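PDB 5D6A: predicted ATPase of the ABC class from Vibrio vulnificus, which probably binds and hydrolyses ATP as an ABC-class ATPase, and holds the non-hydrolysable analogue AMP-PNP in its nucleotide pocket. Local coordinates for residues 84-87 / 93-96. Residues are numbered along the deposited sequence; the frame is centred on the assembly and turned at random.
Sequences LSWL and AFQL
F94 reaches from the first turn of helix 92-109 to the ends of W86 and L87, and its CE1 is the atom both of them touch. L87 brings a single methyl, CD2, to the rim of the F94 ring, near its plane and 3.7 Å from F94 CE1. The same methyl also lies over one face of the W86 indole, 3.5 Å above its plane and offset toward the rim, and thus touches both aromatic rings. The benzo end of W86 meets F94 obliquely, W86 CZ3 lying 3.8 Å from F94 CE1, and the two side chains cross at about a right angle. With CG set between the backbone N and carbonyl carbon of W86, chi1 59° turns a face of the indole to L87 CD2. The contact closes a short connection in the N-terminal region of this ABC-class ATPase: the chain leaves strand 71-78, makes a 3-10 turn beginning at S85, in which L87 N bonds to L84 O at 3.1 Å, and then enters helix 92-109. Helix 181-199 borders the aromatic pair, L185 touching W86 while C188 and E192 touch F94; F133 of strand 131-133 touches both L87 and Q95. Beside the apolar cluster, the extended chain of Q95 runs past the backbone carbonyl of L87, with Q95 CG 3.3 Å from L87 O. Its amide does not bond to that oxygen, the angle from NE2 being poor; NE2 instead donates to E90 O in the connection itself, while S91 OG accepts a hydrogen bond from F94 N at the start of the helix.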
ATOM      1  N   LEU A  84     -39.109  14.817  12.890  1.00 58.75           N
ATOM      2  CA  LEU A  84     -38.422  14.752  11.599  1.00 57.05           C
ATOM      3  C   LEU A  84     -39.146  13.831  10.610  1.00 58.22           C
ATOM      4  O   LEU A  84     -38.540  13.339   9.656  1.00 56.30           O
ATOM      5  CB  LEU A  84     -36.979  14.265  11.798  1.00 54.27           C
ATOM      6  CG  LEU A  84     -36.063  15.141  12.659  1.00 53.44           C
ATOM      7  CD1 LEU A  84     -34.744  14.438  12.939  1.00 50.47           C
ATOM      8  CD2 LEU A  84     -35.819  16.489  11.998  1.00 53.78           C
ATOM      9  N   SER A  85     -40.441  13.610  10.832  1.00 61.62           N
ATOM     10  CA  SER A  85     -41.240  12.745   9.957  1.00 63.28           C
ATOM     11  C   SER A  85     -41.271  13.272   8.524  1.00 63.39           C
ATOM     12  O   SER A  85     -41.346  12.496   7.570  1.00 64.50           O
ATOM     13  CB  SER A  85     -42.672  12.625  10.482  1.00 66.36           C
ATOM     14  OG  SER A  85     -42.691  12.059  11.778  1.00 66.74           O
ATOM     15  N   TRP A  86     -41.222  14.594   8.390  1.00 62.66           N
ATOM     16  CA  TRP A  86     -41.234  15.242   7.080  1.00 61.86           C
ATOM     17  C   TRP A  86     -40.112  14.749   6.152  1.00 59.25           C
ATOM     18  O   TRP A  86     -40.257  14.800   4.928  1.00 61.02           O
ATOM     19  CB  TRP A  86     -41.156  16.762   7.249  1.00 61.62           C
ATOM     20  CG  TRP A  86     -39.933  17.219   7.974  1.00 58.74           C
ATOM     21  CD1 TRP A  86     -39.755  17.286   9.325  1.00 58.28           C
ATOM     22  CD2 TRP A  86     -38.715  17.679   7.386  1.00 56.15           C
ATOM     23  NE1 TRP A  86     -38.499  17.756   9.616  1.00 55.86           N
ATOM     24  CE2 TRP A  86     -37.839  18.006   8.442  1.00 54.55           C
ATOM     25  CE3 TRP A  86     -38.279  17.851   6.066  1.00 54.85           C
ATOM     26  CZ2 TRP A  86     -36.551  18.493   8.222  1.00 52.44           C
ATOM     27  CZ3 TRP A  86     -37.001  18.335   5.848  1.00 53.05           C
ATOM     28  CH2 TRP A  86     -36.149  18.650   6.921  1.00 51.71           C
ATOM     29  N   LEU A  87     -39.008  14.269   6.730  1.00 56.19           N
ATOM     30  CA  LEU A  87     -37.875  13.750   5.941  1.00 53.41           C
ATOM     31  C   LEU A  87     -38.269  12.589   5.028  1.00 53.97           C
ATOM     32  O   LEU A  87     -37.667  12.397   3.973  1.00 53.05           O
ATOM     33  CB  LEU A  87     -36.729  13.284   6.853  1.00 50.70           C
ATOM     34  CG  LEU A  87     -35.947  14.328   7.652  1.00 50.15           C
ATOM     35  CD1 LEU A  87     -34.959  13.646   8.581  1.00 48.77           C
ATOM     36  CD2 LEU A  87     -35.220  15.290   6.729  1.00 49.79           C
ATOM     37  N   ALA A  93     -31.930  11.150  -1.868  1.00 41.20           N
ATOM     38  CA  ALA A  93     -30.640  11.820  -1.714  1.00 39.90           C
ATOM     39  C   ALA A  93     -30.690  12.816  -0.568  1.00 39.75           C
ATOM     40  O   ALA A  93     -29.707  12.993   0.147  1.00 40.11           O
ATOM     41  CB  ALA A  93     -30.243  12.519  -3.004  1.00 40.54           C
ATOM     42  N   PHE A  94     -31.835  13.474  -0.403  1.00 41.46           N
ATOM     43  CA  PHE A  94     -32.014  14.434   0.681  1.00 41.29           C
ATOM     44  C   PHE A  94     -31.949  13.684   2.012  1.00 40.96           C
ATOM     45  O   PHE A  94     -31.376  14.176   2.986  1.00 40.31           O
ATOM     46  CB  PHE A  94     -33.358  15.157   0.542  1.00 42.91           C
ATOM     47  CG  PHE A  94     -33.549  16.290   1.514  1.00 43.10           C
ATOM     48  CD1 PHE A  94     -33.988  16.054   2.810  1.00 43.78           C
ATOM     49  CD2 PHE A  94     -33.313  17.601   1.124  1.00 43.72           C
ATOM     50  CE1 PHE A  94     -34.170  17.099   3.701  1.00 44.43           C
ATOM     51  CE2 PHE A  94     -33.496  18.650   2.009  1.00 44.73           C
ATOM     52  CZ  PHE A  94     -33.926  18.399   3.300  1.00 44.89           C
ATOM     53  N   GLN A  95     -32.534  12.486   2.039  1.00 41.36           N
ATOM     54  CA  GLN A  95     -32.532  11.659   3.240  1.00 40.93           C
ATOM     55  C   GLN A  95     -31.138  11.097   3.487  1.00 39.65           C
ATOM     56  O   GLN A  95     -30.763  10.842   4.626  1.00 39.93           O
ATOM     57  CB  GLN A  95     -33.531  10.514   3.108  1.00 42.11           C
ATOM     58  CG  GLN A  95     -34.946  10.971   2.801  1.00 44.55           C
ATOM     59  CD  GLN A  95     -35.932   9.825   2.737  1.00 45.50           C
ATOM     60  OE1 GLN A  95     -35.911   8.927   3.576  1.00 45.47           O
ATOM     61  NE2 GLN A  95     -36.821   9.866   1.752  1.00 47.24           N
ATOM     62  N   LEU A  96     -30.380  10.907   2.410  1.00 39.79           N
ATOM     63  CA  LEU A  96     -29.017  10.396   2.509  1.00 39.63           C
ATOM     64  C   LEU A  96     -28.168  11.372   3.326  1.00 39.36           C
ATOM     65  O   LEU A  96     -27.387  10.965   4.186  1.00 39.07           O
ATOM     66  CB  LEU A  96     -28.417  10.209   1.113  1.00 39.86           C
ATOM     67  CG  LEU A  96     -27.065   9.507   1.003  1.00 40.15           C
ATOM     68  CD1 LEU A  96     -27.155   8.090   1.536  1.00 40.86           C
ATOM     69  CD2 LEU A  96     -26.593   9.495  -0.444  1.00 41.31           C
TER